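PDB 1KJN: MTH0777, which is of unknown function but belongs to the DUF1890 family of proteins and folds as a dimeric, Rossmann-like alpha/beta domain. Local coordinates for residues M11-P16 with R49-A54; S18-P23 with I109-D114; A93-F98 with N123-T128; E132-R137 with A143-R148. All coordinates share one frame; numbering follows the deposited sequence.

All four contacts lie in one Rossmann-like domain, whose parallel sheet runs in the order 63-66, 38-43, 8-12, 81-86, 105-111, 132-136. Interactions 1 and 2 interleave along the chain and are joined by Gln21, whose amide bonds to Gly14 and Cys15; their centres are about 12 Å apart. Interactions 2 and 4 are closer still, centres about 9 Å apart, on neighbouring strands 105-111 and 132-136. Interaction 3 pairs two helices about 17 Å from interaction 2, centre to centre, and meets it where Ile125 packs on Ile110. Interactions 1, 2 and 4 also touch the second subunit, so these parts of the fold share in the dimer.

Interaction 1: residues M11-P16 with R49-A54; sequences MVLGCP and RLVQVA
Leu50, which packs on Pro16, has its carbonyl O held within the helix by Ala54 N at 2.9 Å. Between the segments themselves the contact is wholly apolar and small, 109 Å² in all, and consists of two separate touches. In the first, the Pro16 ring meets one branch of Leu50 at an oblique angle: CB of Pro16 lies 3.7 Å from CD1 of Leu50, and CG of the same ring is 4.1 Å from that methyl. In the second, Leu13 CD1 comes to 4.0 Å from Val51 CG2. Leu13 reaches this far because CD1 is extended away from its own CA (chi2 180°), which sends the methyl toward the helix; the CA atoms of Leu13 and Val51 stay 10.3 Å apart. Val51 answers with the methyl beside its backbone N. Consecutive helix residues thus take up both partners, one from each end of the loop Leu13-Pro16: the loop after the first strand of the Rossmann-like sheet packs here on the helix that follows strand 38-43. Around this pair, Leu13 also rests on Ala25 of helix 21-34, Val51 on Met64 of strand 63-66, and Leu50 on Ile22 and on His140 of the second subunit.

Interaction 2: residues S18-P23 with I109-D114; sequences SPVQIP and IIFDRD
At the C-terminal end of the parallel sheet, Phe111 closes strand 105-111 and sets its ring against Ser18, Val20 and Gln21, in the turn that leads into helix 21-34. Ser18 approaches the ring edge, CB in the ring plane and OG near it, with OG 3.7 Å from Phe111 CE2. Val20 comes in obliquely, its CG2 4.0 Å from CE2 of Phe111, and the two side chains run past each other in opposite directions. Gln21 crosses the phenyl group at about a right angle, with CG 3.9 Å from Phe111 CZ. The ring gets there because Phe111 CG stands between its own backbone N and carbonyl carbon (chi1 63°). Ser18-Gln21 form a type I turn, closed by Gln21 N to Ser18 O at 3.2 Å, and all three side chains that meet the ring come from it. The amide of Gln21, 68° from the ring plane, is used elsewhere: OE1 accepts from Gly14 N and NE2 donates to Cys15 O. An alanine in place of Phe111 is likely to open a gap beneath the turn and leave Val20 and the Gln21 chain without one of their packing partners. Just after the strand, Asp112 OD2 takes Asp114 N at 2.8 Å on its anti side, an Asx turn, and Asp114 then N-caps helix 115-128 through OD1 to Asp116 N.

Interaction 3: residues A93-F98 with N123-T128; sequences AYLVTF and NEIMET
Leu95 holds CG anti to its backbone N (chi1 178°), and its CD2 is extended from CA, which sends that methyl toward Ile125. On the other helix the Ile125 CB does not point straight across, but CG1 stands beside the backbone N and the chain then turns so that CD1 approaches the partner. The two methyls, Leu95 CD2 and Ile125 CD1, come to 4.2 Å, a light touch between side chains that cross at about a right angle. Thr128 places OG1 between its own backbone N and carbonyl carbon (chi1 60°), and there the hydroxyl bonds within its own helix while its oxygen packs against Val96. The hydroxyl donates to Glu124 O, one turn back, at 2.7 Å from OG1, reaching the oxygen at a C=O...donor angle of 134° and tilted from the carbonyl plane. Its OG1 also lies 3.7 Å from Val96 CG2, the methyl beside the Val96 backbone N, the side chains again roughly perpendicular. The bond to Glu124 O fixes the rotation of Thr128 and uses its proton inside the helix, so Val96 meets an oxygen already engaged. Val96 CA and Thr128 CA are 7.2 Å apart, the shortest CA-to-CA distance between the two segments. The Leu95 and Ile125 pair is buried, the Val96 and Thr128 pair nearer the surface. Helices 89-102 and 115-128 thus lie side by side on the sheet: Leu95 rests on Leu82 of strand 81-86, both Leu95 and Ile125 on Ala108 of strand 105-111, and Phe98 carries the first helix over to helix 67-73.

Interaction 4: residues E132-R137 with A143-R148; sequences EIIAAR and APLRVR
Ile134 and Ala136, alternate residues of strand 132-136, point at helix 143-153 and fit two hollows in its surface. The two branches of Ile134 enter the first: CG2 lies 3.9 Å from Arg148 CB and 4.1 Å from Leu145 CD2, so it sits between the two side chains, while CD1 comes to 3.8 Å from the carbonyl O of Arg148. Replacing Ile134 with an alanine would probably leave a gap between Leu145 CD2 and Arg148 CB and let the Leu145 branch turn more freely. The methyl of Ala136 fills the second hollow, a small one made mainly by Leu145 and Pro144. Leu145 CD2 is 3.6 Å from Ala136 CB, and Pro144 CB stands 4.1 Å from that same methyl. Arg148 NH1 lies beside it too, modelled so near that the exact distance is doubtful. The Arg148 chain bends at chi3 (-142°) to bring the edge of its guanidinium to the strand, where NH1 donates to Ala135 O at 3.1 Å. The oxygen is met in the carbonyl plane on a lone pair, within the guanidinium plane, though the N-H...O angle is only 140°. Pro144 CB lies above one face of the same guanidinium, offset toward its rim. Strand and helix segments run nearly antiparallel, at 158°, with axes 8.3 Å apart, as after the turn of a beta-alpha unit. Strand 132-136 is one of the sheet's two outermost strands in this chain; its Ile133 faces helix 115-128, its backbone bonds to strand 105-111, and Leu145 continues the packing to Phe111 and to Leu24 of helix 21-34.

Interaction 1: residues M11-P16 with R49-A54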
loop_
_atom_site.group_PDB
_atom_site.type_symbol
_atom_site.label_atom_id
_atom_site.label_comp_id
_atom_site.label_asym_id
_atom_site.label_seq_id
_atom_site.Cartn_x
_atom_site.Cartn_y
_atom_site.Cartn_z
HETATM N N MSE A 11 -7.578 -13.637 5.907
HETATM C CA MSE A 11 -7.442 -12.903 4.659
HETATM C C MSE A 11 -6.218 -13.409 3.910
HETATM O O MSE A 11 -5.089 -13.327 4.414
HETATM C CB MSE A 11 -7.317 -11.401 4.952
HETATM C CG MSE A 11 -7.233 -10.544 3.692
HETATM SE SE MSE A 11 -7.397 -8.626 4.055
HETATM C CE MSE A 11 -9.227 -8.627 4.660
ATOM N N VAL A 12 -6.437 -13.874 2.685
ATOM C CA VAL A 12 -5.363 -14.439 1.855
ATOM C C VAL A 12 -4.981 -13.478 0.744
ATOM O O VAL A 12 -5.857 -12.994 0.020
ATOM C CB VAL A 12 -5.814 -15.773 1.214
ATOM C CG1 VAL A 12 -4.697 -16.382 0.370
ATOM C CG2 VAL A 12 -6.263 -16.739 2.303
ATOM N N LEU A 13 -3.679 -13.220 0.603
ATOM C CA LEU A 13 -3.196 -12.304 -0.428
ATOM C C LEU A 13 -2.343 -12.987 -1.494
ATOM O O LEU A 13 -1.642 -13.966 -1.220
ATOM C CB LEU A 13 -2.393 -11.149 0.193
ATOM C CG LEU A 13 -3.016 -10.428 1.391
ATOM C CD1 LEU A 13 -2.070 -9.323 1.862
ATOM C CD2 LEU A 13 -4.369 -9.846 1.029
ATOM N N GLY A 14 -2.397 -12.432 -2.702
ATOM C CA GLY A 14 -1.632 -12.961 -3.813
ATOM C C GLY A 14 -0.324 -12.208 -3.982
ATOM O O GLY A 14 -0.021 -11.303 -3.193
ATOM N N CYS A 15 0.463 -12.576 -4.991
ATOM C CA CYS A 15 1.734 -11.897 -5.213
ATOM C C CYS A 15 1.418 -10.408 -5.416
ATOM O O CYS A 15 0.444 -10.045 -6.080
ATOM C CB CYS A 15 2.481 -12.474 -6.423
ATOM S SG CYS A 15 2.037 -11.751 -8.025
ATOM N N PRO A 16 2.171 -9.538 -4.742
ATOM C CA PRO A 16 1.965 -8.094 -4.850
ATOM C C PRO A 16 2.611 -7.516 -6.117
ATOM O O PRO A 16 3.838 -7.549 -6.272
ATOM C CB PRO A 16 2.644 -7.572 -3.587
ATOM C CG PRO A 16 3.854 -8.485 -3.480
ATOM C CD PRO A 16 3.299 -9.860 -3.842
ATOM N N ARG A 49 5.412 -8.125 4.173
ATOM C CA ARG A 49 6.274 -6.983 4.493
ATOM C C ARG A 49 5.636 -5.677 4.068
ATOM O O ARG A 49 5.860 -4.652 4.697
ATOM C CB ARG A 49 7.672 -7.091 3.864
ATOM C CG ARG A 49 8.485 -8.292 4.307
ATOM C CD ARG A 49 9.968 -8.116 4.005
ATOM N NE ARG A 49 10.536 -7.161 4.946
ATOM C CZ ARG A 49 11.192 -7.488 6.060
ATOM N NH1 ARG A 49 11.396 -8.760 6.378
ATOM N NH2 ARG A 49 11.556 -6.536 6.917
ATOM N N LEU A 50 4.871 -5.701 2.981
ATOM C CA LEU A 50 4.222 -4.474 2.513
ATOM C C LEU A 50 3.146 -4.035 3.494
ATOM O O LEU A 50 3.026 -2.840 3.812
ATOM C CB LEU A 50 3.642 -4.654 1.110
ATOM C CG LEU A 50 4.699 -4.647 -0.003
ATOM C CD1 LEU A 50 4.084 -5.045 -1.334
ATOM C CD2 LEU A 50 5.336 -3.273 -0.089
ATOM N N VAL A 51 2.403 -5.017 4.004
ATOM C CA VAL A 51 1.340 -4.773 4.967
ATOM C C VAL A 51 1.949 -4.185 6.238
ATOM O O VAL A 51 1.448 -3.201 6.746
ATOM C CB VAL A 51 0.587 -6.093 5.312
ATOM C CG1 VAL A 51 -0.382 -5.868 6.496
ATOM C CG2 VAL A 51 -0.162 -6.635 4.080
ATOM N N GLN A 52 3.050 -4.770 6.718
ATOM C CA GLN A 52 3.708 -4.293 7.933
ATOM C C GLN A 52 4.243 -2.873 7.817
ATOM O O GLN A 52 4.194 -2.119 8.787
ATOM C CB GLN A 52 4.851 -5.223 8.339
ATOM C CG GLN A 52 4.403 -6.552 8.902
ATOM C CD GLN A 52 5.454 -7.655 8.737
ATOM O OE1 GLN A 52 5.151 -8.844 8.870
ATOM N NE2 GLN A 52 6.693 -7.261 8.427
ATOM N N VAL A 53 4.789 -2.505 6.660
ATOM C CA VAL A 53 5.284 -1.144 6.527
ATOM C C VAL A 53 4.130 -0.155 6.296
ATOM O O VAL A 53 4.232 0.999 6.708
ATOM C CB VAL A 53 6.411 -1.002 5.451
ATOM C CG1 VAL A 53 7.554 -1.989 5.732
ATOM C CG2 VAL A 53 5.863 -1.181 4.071
ATOM N N ALA A 54 3.022 -0.614 5.703
ATOM C CA ALA A 54 1.866 0.270 5.474
ATOM C C ALA A 54 1.023 0.509 6.737
ATOM O O ALA A 54 0.264 1.474 6.808
ATOM C CB ALA A 54 0.979 -0.249 4.344
#

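Interaction 2: residues S18-P23 with I109-D114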
loop_
_atom_site.group_PDB
_atom_site.type_symbol
_atom_site.label_atom_id
_atom_site.label_comp_id
_atom_site.label_asym_id
_atom_site.label_seq_id
_atom_site.Cartn_x
_atom_site.Cartn_y
_atom_site.Cartn_z
ATOM N N SER A 18 0.078 -5.331 -8.421
ATOM C CA SER A 18 -0.834 -4.203 -8.544
ATOM C C SER A 18 -0.814 -3.398 -7.260
ATOM O O SER A 18 -0.995 -3.936 -6.175
ATOM C CB SER A 18 -2.271 -4.672 -8.800
ATOM O OG SER A 18 -2.310 -5.709 -9.763
ATOM N N PRO A 19 -0.569 -2.091 -7.373
ATOM C CA PRO A 19 -0.533 -1.219 -6.203
ATOM C C PRO A 19 -1.828 -1.143 -5.404
ATOM O O PRO A 19 -1.812 -0.651 -4.268
ATOM C CB PRO A 19 -0.116 0.134 -6.780
ATOM C CG PRO A 19 -0.445 0.022 -8.254
ATOM C CD PRO A 19 -0.119 -1.391 -8.587
ATOM N N VAL A 20 -2.938 -1.656 -5.946
ATOM C CA VAL A 20 -4.185 -1.605 -5.177
ATOM C C VAL A 20 -4.322 -2.709 -4.140
ATOM O O VAL A 20 -5.072 -2.538 -3.170
ATOM C CB VAL A 20 -5.477 -1.681 -6.049
ATOM C CG1 VAL A 20 -5.556 -0.514 -7.026
ATOM C CG2 VAL A 20 -5.589 -3.048 -6.746
ATOM N N GLN A 21 -3.548 -3.792 -4.281
ATOM C CA GLN A 21 -3.712 -4.929 -3.369
ATOM C C GLN A 21 -3.479 -4.714 -1.890
ATOM O O GLN A 21 -4.408 -4.852 -1.101
ATOM C CB GLN A 21 -2.952 -6.165 -3.841
ATOM C CG GLN A 21 -3.443 -7.424 -3.141
ATOM C CD GLN A 21 -2.734 -8.689 -3.610
ATOM O OE1 GLN A 21 -3.223 -9.796 -3.393
ATOM N NE2 GLN A 21 -1.572 -8.530 -4.244
ATOM N N ILE A 22 -2.253 -4.391 -1.497
ATOM C CA ILE A 22 -1.968 -4.179 -0.080
ATOM C C ILE A 22 -2.927 -3.147 0.533
ATOM O O ILE A 22 -3.587 -3.442 1.523
ATOM C CB ILE A 22 -0.492 -3.771 0.155
ATOM C CG1 ILE A 22 0.410 -4.850 -0.432
ATOM C CG2 ILE A 22 -0.208 -3.558 1.644
ATOM C CD1 ILE A 22 0.047 -6.250 -0.009
ATOM N N PRO A 23 -3.076 -1.968 -0.098
ATOM C CA PRO A 23 -3.991 -0.966 0.472
ATOM C C PRO A 23 -5.415 -1.493 0.697
ATOM O O PRO A 23 -5.983 -1.305 1.767
ATOM C CB PRO A 23 -3.966 0.147 -0.568
ATOM C CG PRO A 23 -2.514 0.129 -1.011
ATOM C CD PRO A 23 -2.303 -1.393 -1.218
ATOM N N ILE A 109 -12.000 -11.720 -4.144
ATOM C CA ILE A 109 -11.898 -10.357 -4.675
ATOM C C ILE A 109 -10.933 -10.490 -5.862
ATOM O O ILE A 109 -9.709 -10.648 -5.705
ATOM C CB ILE A 109 -11.389 -9.381 -3.594
ATOM C CG1 ILE A 109 -12.468 -9.223 -2.512
ATOM C CG2 ILE A 109 -11.026 -8.013 -4.203
ATOM C CD1 ILE A 109 -12.042 -8.449 -1.278
ATOM N N ILE A 110 -11.532 -10.546 -7.043
ATOM C CA ILE A 110 -10.822 -10.734 -8.295
ATOM C C ILE A 110 -10.552 -9.441 -9.036
ATOM O O ILE A 110 -11.461 -8.645 -9.251
ATOM C CB ILE A 110 -11.616 -11.700 -9.190
ATOM C CG1 ILE A 110 -11.797 -13.029 -8.440
ATOM C CG2 ILE A 110 -10.938 -11.853 -10.557
ATOM C CD1 ILE A 110 -12.650 -14.064 -9.155
ATOM N N PHE A 111 -9.301 -9.254 -9.453
ATOM C CA PHE A 111 -8.936 -8.042 -10.158
ATOM C C PHE A 111 -7.786 -8.184 -11.133
ATOM O O PHE A 111 -6.832 -8.925 -10.905
ATOM C CB PHE A 111 -8.635 -6.917 -9.163
ATOM C CG PHE A 111 -7.459 -7.189 -8.271
ATOM C CD1 PHE A 111 -7.570 -8.077 -7.199
ATOM C CD2 PHE A 111 -6.233 -6.580 -8.517
ATOM C CE1 PHE A 111 -6.471 -8.361 -6.381
ATOM C CE2 PHE A 111 -5.128 -6.854 -7.711
ATOM C CZ PHE A 111 -5.246 -7.747 -6.639
ATOM N N ASP A 112 -7.904 -7.443 -12.228
ATOM C CA ASP A 112 -6.918 -7.378 -13.292
ATOM C C ASP A 112 -7.484 -6.331 -14.261
ATOM O O ASP A 112 -8.696 -6.099 -14.286
ATOM C CB ASP A 112 -6.780 -8.740 -13.981
ATOM C CG ASP A 112 -5.598 -8.791 -14.933
ATOM O OD1 ASP A 112 -4.526 -9.270 -14.525
ATOM O OD2 ASP A 112 -5.740 -8.350 -16.087
ATOM N N ARG A 113 -6.630 -5.682 -15.042
ATOM C CA ARG A 113 -7.123 -4.681 -15.991
ATOM C C ARG A 113 -7.734 -5.303 -17.240
ATOM O O ARG A 113 -8.562 -4.693 -17.907
ATOM C CB ARG A 113 -6.018 -3.696 -16.370
ATOM C CG ARG A 113 -5.777 -2.648 -15.297
ATOM C CD ARG A 113 -7.013 -1.777 -15.059
ATOM N NE ARG A 113 -7.264 -0.875 -16.179
ATOM C CZ ARG A 113 -8.244 0.025 -16.228
ATOM N NH1 ARG A 113 -9.096 0.158 -15.216
ATOM N NH2 ARG A 113 -8.367 0.802 -17.297
ATOM N N ASP A 114 -7.338 -6.531 -17.533
ATOM C CA ASP A 114 -7.837 -7.243 -18.701
ATOM C C ASP A 114 -9.137 -7.960 -18.328
ATOM O O ASP A 114 -9.141 -8.842 -17.464
ATOM C CB ASP A 114 -6.770 -8.257 -19.160
ATOM C CG ASP A 114 -7.100 -8.927 -20.503
ATOM O OD1 ASP A 114 -8.286 -9.183 -20.799
ATOM O OD2 ASP A 114 -6.149 -9.223 -21.262
#

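Interaction 3: residues A93-F98 with N123-T128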
loop_
_atom_site.group_PDB
_atom_site.type_symbol
_atom_site.label_atom_id
_atom_site.label_comp_id
_atom_site.label_asym_id
_atom_site.label_seq_id
_atom_site.Cartn_x
_atom_site.Cartn_y
_atom_site.Cartn_z
ATOM N N ALA A 93 -5.750 -20.670 -6.768
ATOM C CA ALA A 93 -5.533 -22.024 -6.239
ATOM C C ALA A 93 -5.384 -21.986 -4.724
ATOM O O ALA A 93 -5.922 -22.837 -4.030
ATOM C CB ALA A 93 -4.306 -22.691 -6.896
ATOM N N TYR A 94 -4.659 -20.998 -4.201
ATOM C CA TYR A 94 -4.493 -20.898 -2.752
ATOM C C TYR A 94 -5.849 -20.707 -2.078
ATOM O O TYR A 94 -6.136 -21.346 -1.068
ATOM C CB TYR A 94 -3.553 -19.751 -2.377
ATOM C CG TYR A 94 -2.122 -20.195 -2.153
ATOM C CD1 TYR A 94 -1.095 -19.766 -2.992
ATOM C CD2 TYR A 94 -1.797 -21.061 -1.111
ATOM C CE1 TYR A 94 0.224 -20.195 -2.800
ATOM C CE2 TYR A 94 -0.486 -21.491 -0.909
ATOM C CZ TYR A 94 0.517 -21.055 -1.758
ATOM O OH TYR A 94 1.808 -21.492 -1.557
ATOM N N LEU A 95 -6.678 -19.821 -2.633
ATOM C CA LEU A 95 -7.993 -19.566 -2.060
ATOM C C LEU A 95 -8.811 -20.858 -2.041
ATOM O O LEU A 95 -9.523 -21.121 -1.076
ATOM C CB LEU A 95 -8.744 -18.474 -2.840
ATOM C CG LEU A 95 -10.159 -18.177 -2.316
ATOM C CD1 LEU A 95 -10.079 -17.797 -0.832
ATOM C CD2 LEU A 95 -10.862 -17.093 -3.130
ATOM N N VAL A 96 -8.703 -21.655 -3.103
ATOM C CA VAL A 96 -9.438 -22.920 -3.199
ATOM C C VAL A 96 -9.005 -23.838 -2.059
ATOM O O VAL A 96 -9.840 -24.368 -1.321
ATOM C CB VAL A 96 -9.180 -23.629 -4.570
ATOM C CG1 VAL A 96 -9.796 -25.058 -4.581
ATOM C CG2 VAL A 96 -9.778 -22.809 -5.699
ATOM N N THR A 97 -7.693 -23.930 -1.860
ATOM C CA THR A 97 -7.146 -24.783 -0.814
ATOM C C THR A 97 -7.633 -24.322 0.553
ATOM O O THR A 97 -8.135 -25.122 1.335
ATOM C CB THR A 97 -5.605 -24.802 -0.831
ATOM O OG1 THR A 97 -5.134 -25.273 -2.103
ATOM C CG2 THR A 97 -5.079 -25.717 0.269
ATOM N N PHE A 98 -7.506 -23.030 0.836
ATOM C CA PHE A 98 -7.936 -22.520 2.127
ATOM C C PHE A 98 -9.429 -22.709 2.358
ATOM O O PHE A 98 -9.863 -22.955 3.475
ATOM C CB PHE A 98 -7.571 -21.036 2.276
ATOM C CG PHE A 98 -6.116 -20.795 2.602
ATOM C CD1 PHE A 98 -5.598 -21.150 3.845
ATOM C CD2 PHE A 98 -5.275 -20.175 1.679
ATOM C CE1 PHE A 98 -4.264 -20.883 4.160
ATOM C CE2 PHE A 98 -3.937 -19.907 1.988
ATOM C CZ PHE A 98 -3.432 -20.257 3.227
ATOM N N ASN A 123 -14.690 -17.424 -13.705
ATOM C CA ASN A 123 -15.231 -18.750 -14.027
ATOM C C ASN A 123 -14.606 -19.824 -13.153
ATOM O O ASN A 123 -15.305 -20.675 -12.604
ATOM C CB ASN A 123 -15.010 -19.086 -15.498
ATOM C CG ASN A 123 -15.838 -18.225 -16.410
ATOM O OD1 ASN A 123 -16.930 -17.795 -16.044
ATOM N ND2 ASN A 123 -15.320 -17.951 -17.602
ATOM N N GLU A 124 -13.292 -19.726 -12.977
ATOM C CA GLU A 124 -12.544 -20.672 -12.168
ATOM C C GLU A 124 -13.072 -20.773 -10.734
ATOM O O GLU A 124 -13.296 -21.876 -10.228
ATOM C CB GLU A 124 -11.062 -20.296 -12.166
ATOM C CG GLU A 124 -10.196 -21.125 -11.221
ATOM C CD GLU A 124 -10.107 -22.594 -11.608
ATOM O OE1 GLU A 124 -11.119 -23.192 -12.023
ATOM O OE2 GLU A 124 -9.006 -23.155 -11.484
ATOM N N ILE A 125 -13.278 -19.627 -10.089
ATOM C CA ILE A 125 -13.792 -19.589 -8.725
ATOM C C ILE A 125 -15.223 -20.135 -8.662
ATOM O O ILE A 125 -15.570 -20.837 -7.715
ATOM C CB ILE A 125 -13.756 -18.149 -8.143
ATOM C CG1 ILE A 125 -12.304 -17.658 -8.016
ATOM C CG2 ILE A 125 -14.477 -18.100 -6.804
ATOM C CD1 ILE A 125 -11.435 -18.456 -7.012
HETATM N N MSE A 126 -16.038 -19.821 -9.670
HETATM C CA MSE A 126 -17.428 -20.293 -9.737
HETATM C C MSE A 126 -17.538 -21.813 -9.883
HETATM O O MSE A 126 -18.396 -22.447 -9.269
HETATM C CB MSE A 126 -18.159 -19.652 -10.914
HETATM C CG MSE A 126 -18.317 -18.157 -10.821
HETATM SE SE MSE A 126 -19.540 -17.483 -12.155
HETATM C CE MSE A 126 -21.003 -17.070 -10.969
ATOM N N GLU A 127 -16.679 -22.378 -10.725
ATOM C CA GLU A 127 -16.665 -23.813 -10.992
ATOM C C GLU A 127 -16.033 -24.632 -9.869
ATOM O O GLU A 127 -16.319 -25.823 -9.727
ATOM C CB GLU A 127 -15.923 -24.087 -12.307
ATOM C CG GLU A 127 -16.693 -23.650 -13.547
ATOM C CD GLU A 127 -15.802 -23.078 -14.653
ATOM O OE1 GLU A 127 -14.653 -23.551 -14.838
ATOM O OE2 GLU A 127 -16.268 -22.142 -15.343
ATOM N N THR A 128 -15.197 -23.988 -9.060
ATOM C CA THR A 128 -14.506 -24.677 -7.978
ATOM C C THR A 128 -15.014 -24.381 -6.566
ATOM O O THR A 128 -14.928 -25.234 -5.673
ATOM C CB THR A 128 -12.982 -24.367 -8.007
ATOM O OG1 THR A 128 -12.782 -22.955 -7.855
ATOM C CG2 THR A 128 -12.356 -24.821 -9.326
#

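Interaction 4: residues E132-R137 with A143-R148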
loop_
_atom_site.group_PDB
_atom_site.type_symbol
_atom_site.label_atom_id
_atom_site.label_comp_id
_atom_site.label_asym_id
_atom_site.label_seq_id
_atom_site.Cartn_x
_atom_site.Cartn_y
_atom_site.Cartn_z
ATOM N N GLU A 132 -18.789 -15.908 -2.558
ATOM C CA GLU A 132 -19.338 -14.664 -3.048
ATOM C C GLU A 132 -18.158 -14.023 -3.799
ATOM O O GLU A 132 -17.009 -14.102 -3.349
ATOM C CB GLU A 132 -19.772 -13.790 -1.873
ATOM C CG GLU A 132 -21.017 -12.958 -2.146
ATOM C CD GLU A 132 -22.296 -13.767 -2.020
ATOM O OE1 GLU A 132 -22.559 -14.312 -0.921
ATOM O OE2 GLU A 132 -23.043 -13.849 -3.015
ATOM N N ILE A 133 -18.442 -13.407 -4.940
ATOM C CA ILE A 133 -17.413 -12.807 -5.777
ATOM C C ILE A 133 -17.514 -11.297 -6.032
ATOM O O ILE A 133 -18.590 -10.766 -6.345
ATOM C CB ILE A 133 -17.388 -13.513 -7.155
ATOM C CG1 ILE A 133 -17.105 -15.008 -6.976
ATOM C CG2 ILE A 133 -16.350 -12.867 -8.076
ATOM C CD1 ILE A 133 -17.265 -15.825 -8.242
ATOM N N ILE A 134 -16.385 -10.612 -5.875
ATOM C CA ILE A 134 -16.282 -9.179 -6.169
ATOM C C ILE A 134 -15.205 -9.107 -7.234
ATOM O O ILE A 134 -14.078 -9.571 -7.014
ATOM C CB ILE A 134 -15.821 -8.340 -4.959
ATOM C CG1 ILE A 134 -16.966 -8.176 -3.965
ATOM C CG2 ILE A 134 -15.379 -6.940 -5.423
ATOM C CD1 ILE A 134 -16.552 -7.469 -2.701
ATOM N N ALA A 135 -15.548 -8.581 -8.399
ATOM C CA ALA A 135 -14.571 -8.480 -9.472
ATOM C C ALA A 135 -14.544 -7.096 -10.108
ATOM O O ALA A 135 -15.575 -6.420 -10.202
ATOM C CB ALA A 135 -14.838 -9.545 -10.519
ATOM N N ALA A 136 -13.355 -6.662 -10.514
ATOM C CA ALA A 136 -13.195 -5.355 -11.153
ATOM C C ALA A 136 -11.871 -5.208 -11.903
ATOM O O ALA A 136 -10.844 -5.790 -11.526
ATOM C CB ALA A 136 -13.341 -4.241 -10.124
ATOM N N ARG A 137 -11.921 -4.446 -12.987
ATOM C CA ARG A 137 -10.754 -4.162 -13.810
ATOM C C ARG A 137 -10.023 -3.001 -13.130
ATOM O O ARG A 137 -10.309 -1.830 -13.389
ATOM C CB ARG A 137 -11.192 -3.762 -15.229
ATOM C CG ARG A 137 -11.828 -4.890 -16.047
ATOM C CD ARG A 137 -12.554 -4.385 -17.313
ATOM N NE ARG A 137 -13.810 -3.704 -16.988
ATOM C CZ ARG A 137 -14.084 -2.431 -17.263
ATOM N NH1 ARG A 137 -13.193 -1.662 -17.887
ATOM N NH2 ARG A 137 -15.244 -1.912 -16.874
ATOM N N ALA A 143 -10.699 2.669 -6.214
ATOM C CA ALA A 143 -12.116 3.048 -6.176
ATOM C C ALA A 143 -13.174 2.021 -6.555
ATOM O O ALA A 143 -14.015 1.712 -5.732
ATOM C CB ALA A 143 -12.351 4.370 -6.902
ATOM N N PRO A 144 -13.093 1.406 -7.748
ATOM C CA PRO A 144 -14.113 0.413 -8.139
ATOM C C PRO A 144 -14.256 -0.705 -7.116
ATOM O O PRO A 144 -15.371 -1.053 -6.689
ATOM C CB PRO A 144 -13.570 -0.169 -9.446
ATOM C CG PRO A 144 -12.625 0.865 -9.945
ATOM C CD PRO A 144 -11.998 1.446 -8.725
ATOM N N LEU A 145 -13.118 -1.284 -6.743
ATOM C CA LEU A 145 -13.108 -2.361 -5.773
ATOM C C LEU A 145 -13.559 -1.874 -4.420
ATOM O O LEU A 145 -14.336 -2.550 -3.751
ATOM C CB LEU A 145 -11.707 -2.976 -5.653
ATOM C CG LEU A 145 -11.271 -3.799 -6.871
ATOM C CD1 LEU A 145 -9.787 -4.042 -6.826
ATOM C CD2 LEU A 145 -12.038 -5.123 -6.894
ATOM N N ARG A 146 -13.056 -0.710 -4.012
ATOM C CA ARG A 146 -13.392 -0.169 -2.702
ATOM C C ARG A 146 -14.893 0.010 -2.514
ATOM O O ARG A 146 -15.426 -0.341 -1.466
ATOM C CB ARG A 146 -12.646 1.152 -2.457
ATOM C CG ARG A 146 -12.894 1.795 -1.091
ATOM C CD ARG A 146 -14.075 2.792 -1.136
ATOM N NE ARG A 146 -14.332 3.407 0.163
ATOM C CZ ARG A 146 -13.565 4.343 0.725
ATOM N NH1 ARG A 146 -12.484 4.797 0.100
ATOM N NH2 ARG A 146 -13.849 4.789 1.945
ATOM N N VAL A 147 -15.563 0.581 -3.515
ATOM C CA VAL A 147 -17.009 0.791 -3.451
ATOM C C VAL A 147 -17.735 -0.554 -3.396
ATOM O O VAL A 147 -18.662 -0.745 -2.608
ATOM C CB VAL A 147 -17.525 1.586 -4.671
ATOM C CG1 VAL A 147 -19.029 1.687 -4.614
ATOM C CG2 VAL A 147 -16.919 2.970 -4.676
ATOM N N ARG A 148 -17.325 -1.484 -4.248
ATOM C CA ARG A 148 -17.950 -2.802 -4.229
ATOM C C ARG A 148 -17.706 -3.543 -2.904
ATOM O O ARG A 148 -18.559 -4.300 -2.471
ATOM C CB ARG A 148 -17.505 -3.620 -5.437
ATOM C CG ARG A 148 -18.119 -3.080 -6.706
ATOM C CD ARG A 148 -17.390 -3.502 -7.969
ATOM N NE ARG A 148 -17.405 -2.373 -8.897
ATOM C CZ ARG A 148 -16.913 -2.381 -10.131
ATOM N NH1 ARG A 148 -16.349 -3.473 -10.620
ATOM N NH2 ARG A 148 -17.021 -1.290 -10.886
#